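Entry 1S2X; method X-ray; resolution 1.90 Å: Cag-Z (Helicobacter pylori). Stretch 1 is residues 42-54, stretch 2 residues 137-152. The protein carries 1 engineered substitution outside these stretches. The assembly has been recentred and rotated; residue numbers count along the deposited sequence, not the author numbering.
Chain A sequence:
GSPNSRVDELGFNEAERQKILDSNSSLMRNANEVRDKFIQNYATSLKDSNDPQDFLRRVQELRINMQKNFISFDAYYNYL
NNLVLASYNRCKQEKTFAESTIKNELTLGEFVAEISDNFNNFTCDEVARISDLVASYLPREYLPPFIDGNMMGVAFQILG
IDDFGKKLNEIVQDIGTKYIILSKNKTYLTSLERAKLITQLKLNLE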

ATOM      1  N   TYR A  42      -8.396  13.189 -17.568  1.00 29.39           N
ATOM      2  CA  TYR A  42      -9.245  12.162 -18.204  1.00 28.90           C
ATOM      3  C   TYR A  42     -10.494  11.851 -17.416  1.00 20.41           C
ATOM      4  O   TYR A  42     -11.417  11.212 -17.906  1.00 29.35           O
ATOM      5  CB  TYR A  42      -8.424  10.875 -18.400  1.00 25.33           C
ATOM      6  CG  TYR A  42      -7.397  10.980 -19.508  1.00 25.79           C
ATOM      7  CD1 TYR A  42      -7.786  10.962 -20.841  1.00 35.90           C
ATOM      8  CD2 TYR A  42      -6.042  11.095 -19.227  1.00 30.72           C
ATOM      9  CE1 TYR A  42      -6.863  11.055 -21.876  1.00 33.78           C
ATOM     10  CE2 TYR A  42      -5.113  11.193 -20.243  1.00 38.53           C
ATOM     11  CZ  TYR A  42      -5.528  11.175 -21.560  1.00 34.20           C
ATOM     12  OH  TYR A  42      -4.600  11.268 -22.565  1.00 46.58           O
ATOM     13  N   ALA A  43     -10.541  12.276 -16.149  1.00 22.46           N
ATOM     14  CA  ALA A  43     -11.660  11.766 -15.341  1.00 28.44           C
ATOM     15  C   ALA A  43     -12.617  12.843 -14.871  1.00 26.03           C
ATOM     16  O   ALA A  43     -13.622  12.523 -14.225  1.00 26.51           O
ATOM     17  CB  ALA A  43     -11.107  10.990 -14.154  1.00 24.36           C
ATOM     18  N   THR A  44     -12.372  14.123 -15.159  1.00 27.65           N
ATOM     19  CA  THR A  44     -13.350  15.113 -14.702  1.00 30.39           C
ATOM     20  C   THR A  44     -14.712  14.947 -15.367  1.00 30.01           C
ATOM     21  O   THR A  44     -15.750  15.215 -14.744  1.00 27.85           O
ATOM     22  CB  THR A  44     -12.845  16.549 -14.954  1.00 38.47           C
ATOM     23  OG1 THR A  44     -12.558  16.674 -16.352  1.00 47.00           O
ATOM     24  CG2 THR A  44     -11.556  16.824 -14.201  1.00 31.40           C
ATOM     25  N   SER A  45     -14.775  14.509 -16.619  1.00 35.30           N
ATOM     26  CA  SER A  45     -16.048  14.330 -17.316  1.00 37.12           C
ATOM     27  C   SER A  45     -16.964  13.279 -16.702  1.00 38.30           C
ATOM     28  O   SER A  45     -18.172  13.281 -17.003  1.00 33.60           O
ATOM     29  CB  SER A  45     -15.788  13.992 -18.792  1.00 36.50           C
ATOM     30  OG  SER A  45     -15.362  12.651 -18.967  1.00 39.92           O
ATOM     31  N   LEU A  46     -16.491  12.381 -15.842  1.00 31.70           N
ATOM     32  CA  LEU A  46     -17.382  11.453 -15.150  1.00 30.92           C
ATOM     33  C   LEU A  46     -18.538  12.195 -14.456  1.00 34.33           C
ATOM     34  O   LEU A  46     -19.665  11.719 -14.350  1.00 28.36           O
ATOM     35  CB  LEU A  46     -16.664  10.644 -14.067  1.00 26.40           C
ATOM     36  CG  LEU A  46     -15.591   9.668 -14.537  1.00 26.73           C
ATOM     37  CD1 LEU A  46     -14.851   9.121 -13.325  1.00 23.43           C
ATOM     38  CD2 LEU A  46     -16.221   8.584 -15.410  1.00 25.09           C
ATOM     39  N   LYS A  47     -18.209  13.382 -13.974  1.00 30.84           N
ATOM     40  CA  LYS A  47     -19.177  14.227 -13.272  1.00 35.53           C
ATOM     41  C   LYS A  47     -20.314  14.628 -14.196  1.00 29.74           C
ATOM     42  O   LYS A  47     -21.444  14.872 -13.776  1.00 32.57           O
ATOM     43  CB  LYS A  47     -18.448  15.451 -12.718  1.00 33.84           C
ATOM     44  CG  LYS A  47     -19.296  16.406 -11.905  1.00 52.34           C
ATOM     45  CD  LYS A  47     -18.490  17.069 -10.801  1.00 56.96           C
ATOM     46  CE  LYS A  47     -18.923  16.578  -9.428  1.00 58.51           C
ATOM     47  NZ  LYS A  47     -20.393  16.355  -9.360  1.00 64.05           N
ATOM     48  N   ASP A  48     -20.053  14.704 -15.509  1.00 33.63           N
ATOM     49  CA  ASP A  48     -21.166  15.049 -16.395  1.00 39.15           C
ATOM     50  C   ASP A  48     -21.844  13.813 -16.968  1.00 45.34           C
ATOM     51  O   ASP A  48     -22.505  13.925 -18.008  1.00 39.34           O
ATOM     52  CB  ASP A  48     -20.701  15.961 -17.533  1.00 37.85           C
ATOM     53  CG  ASP A  48     -20.009  17.211 -17.020  1.00 38.42           C
ATOM     54  OD1 ASP A  48     -19.011  17.632 -17.639  1.00 46.87           O
ATOM     55  OD2 ASP A  48     -20.457  17.773 -16.000  1.00 38.74           O
ATOM     56  N   SER A  49     -21.698  12.645 -16.330  1.00 38.43           N
ATOM     57  CA  SER A  49     -22.371  11.467 -16.885  1.00 35.22           C
ATOM     58  C   SER A  49     -23.884  11.685 -16.934  1.00 30.46           C
ATOM     59  O   SER A  49     -24.484  12.201 -15.986  1.00 43.11           O
ATOM     60  CB  SER A  49     -22.024  10.215 -16.079  1.00 32.30           C
ATOM     61  OG  SER A  49     -20.620  10.065 -15.917  1.00 36.18           O
ATOM     62  N   ASN A  50     -24.550  11.288 -18.014  1.00 30.08           N
ATOM     63  CA  ASN A  50     -25.999  11.494 -18.081  1.00 41.87           C
ATOM     64  C   ASN A  50     -26.805  10.570 -17.188  1.00 49.94           C
ATOM     65  O   ASN A  50     -27.873  10.965 -16.712  1.00 52.53           O
ATOM     66  CB  ASN A  50     -26.487  11.271 -19.522  1.00 44.98           C
ATOM     67  CG  ASN A  50     -25.867  12.286 -20.458  1.00 49.85           C
ATOM     68  OD1 ASN A  50     -25.516  11.954 -21.588  1.00 84.47           O
ATOM     69  ND2 ASN A  50     -25.742  13.519 -19.977  1.00 59.84           N
ATOM     70  N   ASP A  51     -26.341   9.343 -16.977  1.00 43.25           N
ATOM     71  CA  ASP A  51     -27.134   8.316 -16.310  1.00 49.22           C
ATOM     72  C   ASP A  51     -26.240   7.157 -15.886  1.00 46.79           C
ATOM     73  O   ASP A  51     -25.101   7.116 -16.351  1.00 45.80           O
ATOM     74  CB  ASP A  51     -28.239   7.843 -17.268  1.00 48.77           C
ATOM     75  CG  ASP A  51     -27.635   7.313 -18.556  1.00 44.71           C
ATOM     76  OD1 ASP A  51     -27.710   8.023 -19.575  1.00 48.49           O
ATOM     77  OD2 ASP A  51     -27.081   6.196 -18.531  1.00 51.34           O
ATOM     78  N   PRO A  52     -26.696   6.262 -15.027  1.00 44.31           N
ATOM     79  CA  PRO A  52     -25.874   5.139 -14.566  1.00 38.80           C
ATOM     80  C   PRO A  52     -25.092   4.415 -15.640  1.00 37.86           C
ATOM     81  O   PRO A  52     -23.903   4.106 -15.492  1.00 35.21           O
ATOM     82  CB  PRO A  52     -26.947   4.188 -13.994  1.00 43.10           C
ATOM     83  CG  PRO A  52     -27.985   5.106 -13.443  1.00 42.56           C
ATOM     84  CD  PRO A  52     -28.032   6.260 -14.392  1.00 38.16           C
ATOM     85  N   GLN A  53     -25.689   4.078 -16.787  1.00 40.43           N
ATOM     86  CA  GLN A  53     -24.842   3.278 -17.688  1.00 48.79           C
ATOM     87  C   GLN A  53     -23.985   4.193 -18.552  1.00 46.95           C
ATOM     88  O   GLN A  53     -23.017   3.759 -19.183  1.00 34.84           O
ATOM     89  CB  GLN A  53     -25.685   2.313 -18.520  1.00 57.41           C
ATOM     90  CG  GLN A  53     -26.231   1.108 -17.773  1.00 61.33           C
ATOM     91  CD  GLN A  53     -25.201   0.337 -16.975  1.00 57.40           C
ATOM     92  OE1 GLN A  53     -24.114   0.012 -17.454  1.00 38.08           O
ATOM     93  NE2 GLN A  53     -25.528   0.012 -15.725  1.00 43.99           N
ATOM     94  N   ASP A  54     -24.329   5.481 -18.591  1.00 37.32           N
ATOM     95  CA  ASP A  54     -23.469   6.403 -19.345  1.00 30.89           C
ATOM     96  C   ASP A  54     -22.217   6.668 -18.509  1.00 25.01           C
ATOM     97  O   ASP A  54     -21.140   6.859 -19.064  1.00 35.10           O
ATOM     98  CB  ASP A  54     -24.166   7.711 -19.670  1.00 37.20           C
ATOM     99  CG  ASP A  54     -23.321   8.722 -20.414  1.00 34.40           C
ATOM    100  OD1 ASP A  54     -22.786   8.406 -21.498  1.00 45.99           O
ATOM    101  OD2 ASP A  54     -23.194   9.864 -19.918  1.00 43.16           O
ATOM    102  N   TYR A 137      -8.030   6.780  -7.858  1.00 19.27           N
ATOM    103  CA  TYR A 137      -8.168   6.839  -9.327  1.00 15.55           C
ATOM    104  C   TYR A 137      -9.615   6.752  -9.803  1.00 24.40           C
ATOM    105  O   TYR A 137      -9.970   6.922 -10.974  1.00 19.21           O
ATOM    106  CB  TYR A 137      -7.346   5.703  -9.969  1.00 18.05           C
ATOM    107  CG  TYR A 137      -5.898   6.141 -10.181  1.00 24.07           C
ATOM    108  CD1 TYR A 137      -5.517   6.677 -11.402  1.00 22.58           C
ATOM    109  CD2 TYR A 137      -4.954   6.028  -9.163  1.00 17.28           C
ATOM    110  CE1 TYR A 137      -4.211   7.092 -11.628  1.00 24.52           C
ATOM    111  CE2 TYR A 137      -3.650   6.438  -9.373  1.00 18.21           C
ATOM    112  CZ  TYR A 137      -3.296   6.965 -10.604  1.00 29.58           C
ATOM    113  OH  TYR A 137      -1.995   7.375 -10.831  1.00 33.14           O
ATOM    114  N   LEU A 138     -10.542   6.466  -8.897  1.00 19.19           N
ATOM    115  CA  LEU A 138     -11.967   6.734  -9.077  1.00 23.80           C
ATOM    116  C   LEU A 138     -12.223   7.974  -8.216  1.00 28.59           C
ATOM    117  O   LEU A 138     -12.443   7.854  -7.011  1.00 20.29           O
ATOM    118  CB  LEU A 138     -12.866   5.576  -8.660  1.00 21.47           C
ATOM    119  CG  LEU A 138     -14.384   5.827  -8.806  1.00 28.96           C
ATOM    120  CD1 LEU A 138     -14.725   6.106 -10.264  1.00 31.10           C
ATOM    121  CD2 LEU A 138     -15.199   4.668  -8.251  1.00 27.38           C
ATOM    122  N   PRO A 139     -12.109   9.156  -8.809  1.00 26.91           N
ATOM    123  CA  PRO A 139     -12.011  10.362  -7.983  1.00 23.34           C
ATOM    124  C   PRO A 139     -13.390  10.689  -7.422  1.00 29.72           C
ATOM    125  O   PRO A 139     -14.345  10.951  -8.142  1.00 22.82           O
ATOM    126  CB  PRO A 139     -11.530  11.419  -8.973  1.00 21.02           C
ATOM    127  CG  PRO A 139     -12.057  10.958 -10.298  1.00 21.05           C
ATOM    128  CD  PRO A 139     -12.067   9.455 -10.242  1.00 22.25           C
ATOM    129  N   ARG A 140     -13.504  10.669  -6.105  1.00 29.11           N
ATOM    130  CA  ARG A 140     -14.798  10.943  -5.484  1.00 35.92           C
ATOM    131  C   ARG A 140     -15.328  12.304  -5.899  1.00 35.49           C
ATOM    132  O   ARG A 140     -16.540  12.513  -5.973  1.00 36.44           O
ATOM    133  CB  ARG A 140     -14.687  10.898  -3.961  1.00 54.12           C
ATOM    134  CG  ARG A 140     -15.729  10.044  -3.265  1.00 77.89           C
ATOM    135  CD  ARG A 140     -17.140  10.279  -3.786  1.00 89.48           C
ATOM    136  NE  ARG A 140     -18.122   9.425  -3.119  1.00 88.90           N
ATOM    137  CZ  ARG A 140     -19.441   9.498  -3.220  1.00 85.35           C
ATOM    138  NH1 ARG A 140     -20.034  10.409  -3.983  1.00 70.64           N
ATOM    139  NH2 ARG A 140     -20.195   8.647  -2.546  1.00 92.27           N
ATOM    140  N   GLU A 141     -14.437  13.258  -6.177  1.00 23.37           N
ATOM    141  CA  GLU A 141     -14.994  14.590  -6.427  1.00 35.10           C
ATOM    142  C   GLU A 141     -15.601  14.750  -7.818  1.00 38.43           C
ATOM    143  O   GLU A 141     -16.191  15.820  -8.024  1.00 31.61           O
ATOM    144  CB  GLU A 141     -13.904  15.635  -6.178  1.00 41.54           C
ATOM    145  CG  GLU A 141     -12.812  15.677  -7.228  1.00 45.07           C
ATOM    146  CD  GLU A 141     -11.602  14.833  -6.885  1.00 48.68           C
ATOM    147  OE1 GLU A 141     -10.522  15.099  -7.455  1.00 60.31           O
ATOM    148  OE2 GLU A 141     -11.716  13.899  -6.057  1.00 55.02           O
ATOM    149  N   TYR A 142     -15.516  13.789  -8.732  1.00 26.77           N
ATOM    150  CA  TYR A 142     -16.044  13.851 -10.091  1.00 22.67           C
ATOM    151  C   TYR A 142     -17.132  12.809 -10.325  1.00 25.34           C
ATOM    152  O   TYR A 142     -17.552  12.559 -11.460  1.00 29.07           O
ATOM    153  CB  TYR A 142     -14.921  13.711 -11.150  1.00 24.62           C
ATOM    154  CG  TYR A 142     -13.945  14.860 -10.950  1.00 30.30           C
ATOM    155  CD1 TYR A 142     -14.407  16.166 -11.126  1.00 37.55           C
ATOM    156  CD2 TYR A 142     -12.623  14.676 -10.587  1.00 28.86           C
ATOM    157  CE1 TYR A 142     -13.573  17.256 -10.954  1.00 39.38           C
ATOM    158  CE2 TYR A 142     -11.781  15.762 -10.407  1.00 29.55           C
ATOM    159  CZ  TYR A 142     -12.257  17.050 -10.593  1.00 37.64           C
ATOM    160  OH  TYR A 142     -11.435  18.143 -10.422  1.00 34.69           O
ATOM    161  N   LEU A 143     -17.595  12.203  -9.248  1.00 23.57           N
ATOM    162  CA  LEU A 143     -18.665  11.209  -9.296  1.00 33.08           C
ATOM    163  C   LEU A 143     -20.033  11.878  -9.421  1.00 43.79           C
ATOM    164  O   LEU A 143     -20.344  12.716  -8.568  1.00 47.84           O
ATOM    165  CB  LEU A 143     -18.665  10.357  -8.031  1.00 36.38           C
ATOM    166  CG  LEU A 143     -17.826   9.075  -7.986  1.00 36.81           C
ATOM    167  CD1 LEU A 143     -16.626   9.149  -8.902  1.00 37.61           C
ATOM    168  CD2 LEU A 143     -17.389   8.794  -6.556  1.00 56.10           C
ATOM    169  N   PRO A 144     -20.834  11.516 -10.414  1.00 43.37           N
ATOM    170  CA  PRO A 144     -22.176  12.087 -10.567  1.00 46.80           C
ATOM    171  C   PRO A 144     -23.042  11.875  -9.322  1.00 43.15           C
ATOM    172  O   PRO A 144     -22.913  10.889  -8.590  1.00 36.83           O
ATOM    173  CB  PRO A 144     -22.785  11.316 -11.737  1.00 47.86           C
ATOM    174  CG  PRO A 144     -21.673  10.604 -12.409  1.00 51.02           C
ATOM    175  CD  PRO A 144     -20.522  10.526 -11.456  1.00 46.81           C
ATOM    176  N   PRO A 145     -23.975  12.795  -9.079  1.00 47.51           N
ATOM    177  CA  PRO A 145     -24.724  12.788  -7.819  1.00 50.40           C
ATOM    178  C   PRO A 145     -25.650  11.583  -7.708  1.00 44.39           C
ATOM    179  O   PRO A 145     -26.126  11.227  -6.636  1.00 49.27           O
ATOM    180  CB  PRO A 145     -25.540  14.080  -7.884  1.00 53.53           C
ATOM    181  CG  PRO A 145     -25.643  14.401  -9.339  1.00 52.85           C
ATOM    182  CD  PRO A 145     -24.408  13.868  -9.988  1.00 48.21           C
ATOM    183  N   PHE A 146     -25.923  10.918  -8.823  1.00 40.89           N
ATOM    184  CA  PHE A 146     -26.821   9.772  -8.804  1.00 40.40           C
ATOM    185  C   PHE A 146     -26.082   8.460  -8.646  1.00 36.94           C
ATOM    186  O   PHE A 146     -26.650   7.385  -8.819  1.00 41.94           O
ATOM    187  CB  PHE A 146     -27.648   9.767 -10.095  1.00 41.28           C
ATOM    188  CG  PHE A 146     -26.861   9.915 -11.382  1.00 39.16           C
ATOM    189  CD1 PHE A 146     -26.812  11.114 -12.069  1.00 37.21           C
ATOM    190  CD2 PHE A 146     -26.176   8.841 -11.921  1.00 39.41           C
ATOM    191  CE1 PHE A 146     -26.112  11.238 -13.255  1.00 41.50           C
ATOM    192  CE2 PHE A 146     -25.461   8.949 -13.100  1.00 36.34           C
ATOM    193  CZ  PHE A 146     -25.429  10.157 -13.779  1.00 40.52           C
ATOM    194  N   ILE A 147     -24.792   8.475  -8.322  1.00 38.24           N
ATOM    195  CA  ILE A 147     -24.112   7.169  -8.251  1.00 36.13           C
ATOM    196  C   ILE A 147     -24.135   6.578  -6.854  1.00 35.42           C
ATOM    197  O   ILE A 147     -23.845   7.239  -5.861  1.00 33.30           O
ATOM    198  CB  ILE A 147     -22.680   7.352  -8.789  1.00 39.50           C
ATOM    199  CG1 ILE A 147     -22.705   8.032 -10.163  1.00 35.00           C
ATOM    200  CG2 ILE A 147     -21.899   6.060  -8.845  1.00 25.50           C
ATOM    201  CD1 ILE A 147     -23.418   7.181 -11.206  1.00 37.63           C
ATOM    202  N   ASP A 148     -24.498   5.302  -6.732  1.00 34.28           N
ATOM    203  CA  ASP A 148     -24.552   4.654  -5.433  1.00 39.24           C
ATOM    204  C   ASP A 148     -23.317   3.770  -5.223  1.00 34.70           C
ATOM    205  O   ASP A 148     -22.522   3.631  -6.150  1.00 30.39           O
ATOM    206  CB  ASP A 148     -25.809   3.797  -5.283  1.00 41.59           C
ATOM    207  CG  ASP A 148     -25.880   2.592  -6.195  1.00 50.58           C
ATOM    208  OD1 ASP A 148     -26.934   1.910  -6.199  1.00 42.51           O
ATOM    209  OD2 ASP A 148     -24.931   2.265  -6.941  1.00 43.39           O
ATOM    210  N   GLY A 149     -23.237   3.197  -4.034  1.00 35.72           N
ATOM    211  CA  GLY A 149     -22.172   2.306  -3.620  1.00 30.31           C
ATOM    212  C   GLY A 149     -22.055   1.125  -4.560  1.00 26.54           C
ATOM    213  O   GLY A 149     -21.010   0.505  -4.699  1.00 39.52           O
ATOM    214  N   ASN A 150     -23.144   0.778  -5.245  1.00 31.10           N
ATOM    215  CA  ASN A 150     -23.060  -0.427  -6.069  1.00 35.64           C
ATOM    216  C   ASN A 150     -22.373  -0.098  -7.396  1.00 33.37           C
ATOM    217  O   ASN A 150     -21.457  -0.813  -7.791  1.00 29.65           O
ATOM    218  CB  ASN A 150     -24.438  -1.022  -6.300  1.00 42.01           C
ATOM    219  CG  ASN A 150     -24.427  -2.369  -6.998  1.00 54.51           C
ATOM    220  OD1 ASN A 150     -23.917  -3.371  -6.493  1.00 40.06           O
ATOM    221  ND2 ASN A 150     -25.020  -2.398  -8.193  1.00 49.96           N
HETATM  222  N   MSE A 151     -22.820   0.961  -8.048  1.00 28.69           N
HETATM  223  CA  MSE A 151     -22.181   1.421  -9.277  1.00 34.67           C
HETATM  224  C   MSE A 151     -20.741   1.836  -8.957  1.00 31.83           C
HETATM  225  O   MSE A 151     -19.888   1.662  -9.823  1.00 21.29           O
HETATM  226  CB  MSE A 151     -22.945   2.548  -9.953  1.00 29.16           C
HETATM  227  CG  MSE A 151     -24.229   2.175 -10.661  1.00 38.05           C
HETATM  228 SE   MSE A 151     -24.092   0.902 -11.942  1.00 58.36          SE
HETATM  229  CE  MSE A 151     -25.006   1.635 -13.267  1.00 44.51           C
HETATM  230  N   MSE A 152     -20.436   2.348  -7.761  1.00 27.52           N
HETATM  231  CA  MSE A 152     -19.025   2.622  -7.463  1.00 30.00           C
HETATM  232  C   MSE A 152     -18.260   1.299  -7.454  1.00 27.59           C
HETATM  233  O   MSE A 152     -17.139   1.213  -7.960  1.00 29.24           O
HETATM  234  CB  MSE A 152     -18.814   3.344  -6.141  1.00 21.17           C
HETATM  235  CG  MSE A 152     -18.905   4.863  -6.207  1.00 30.76           C
HETATM  236 SE   MSE A 152     -18.957   5.595  -4.539  1.00 54.42          SE
HETATM  237  CE  MSE A 152     -17.377   4.997  -3.941  1.00 20.08           C
TER

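This contact is built by packing: no hydrogen bond crosses between the two stretches. The backbones come closest at Lys-47 and Tyr-142, where Lys-47 N lies 2.7 Å from Tyr-142 O. The angle there is too poor for a hydrogen bond, and Lys-47 N instead donates to Thr-44 O at 3.2 Å.

Tyr-142 has more of its area covered by the other stretch than any other residue here. Its m rotamer (chi1 -60°) lays the ring beside Thr-44. With Thr-44 in p, its CG2 sits 3.9 Å from the Tyr-142 ring centroid, 18° off the normal, a CH-pi contact over one face. Lys-47, t at chi1 but off-well at chi2 and chi3, runs its chain past the same ring, with CD 4.2 Å from Tyr-142 CD1. Deeper in, Leu-46 points toward the other stretch, and its m,t conformation carries CD1 to 4.2 Å from Pro-139 CD and 4.3 Å from Leu-138 CD1.

Ser-49 also points toward stretch 2, yet its hydroxyl is spent locally: in the m rotamer, OG donates to Leu-46 O in a very short 2.5 Å bond. Pro-144 CG packs against this folded-back turn, 3.0 Å from Leu-46 O.

Phe-146, within the type I turn from Pro-144 to Ile-147, takes chi1 p and extends its ring along the backbone of residues 49 to 52. Ser-49 O meets the ring edge, 3.2 Å from Phe-146 CZ, while Pro-52 CD lies 3.9 Å from CE2 of Phe-146.

Each stretch also starts a helix with an Asp cap of its own, bonded within the stretch. Asp-51 and Asp-148, both p, turn OD2 back to their own helices; Asp-54 N to Asp-51 OD2 is 2.8 Å and Met-151 N to Asp-148 OD2 2.7 Å. From the second helix, selenomethionine Met-151 curls m,m, bringing CE to 3.3 Å from Pro-52 CB.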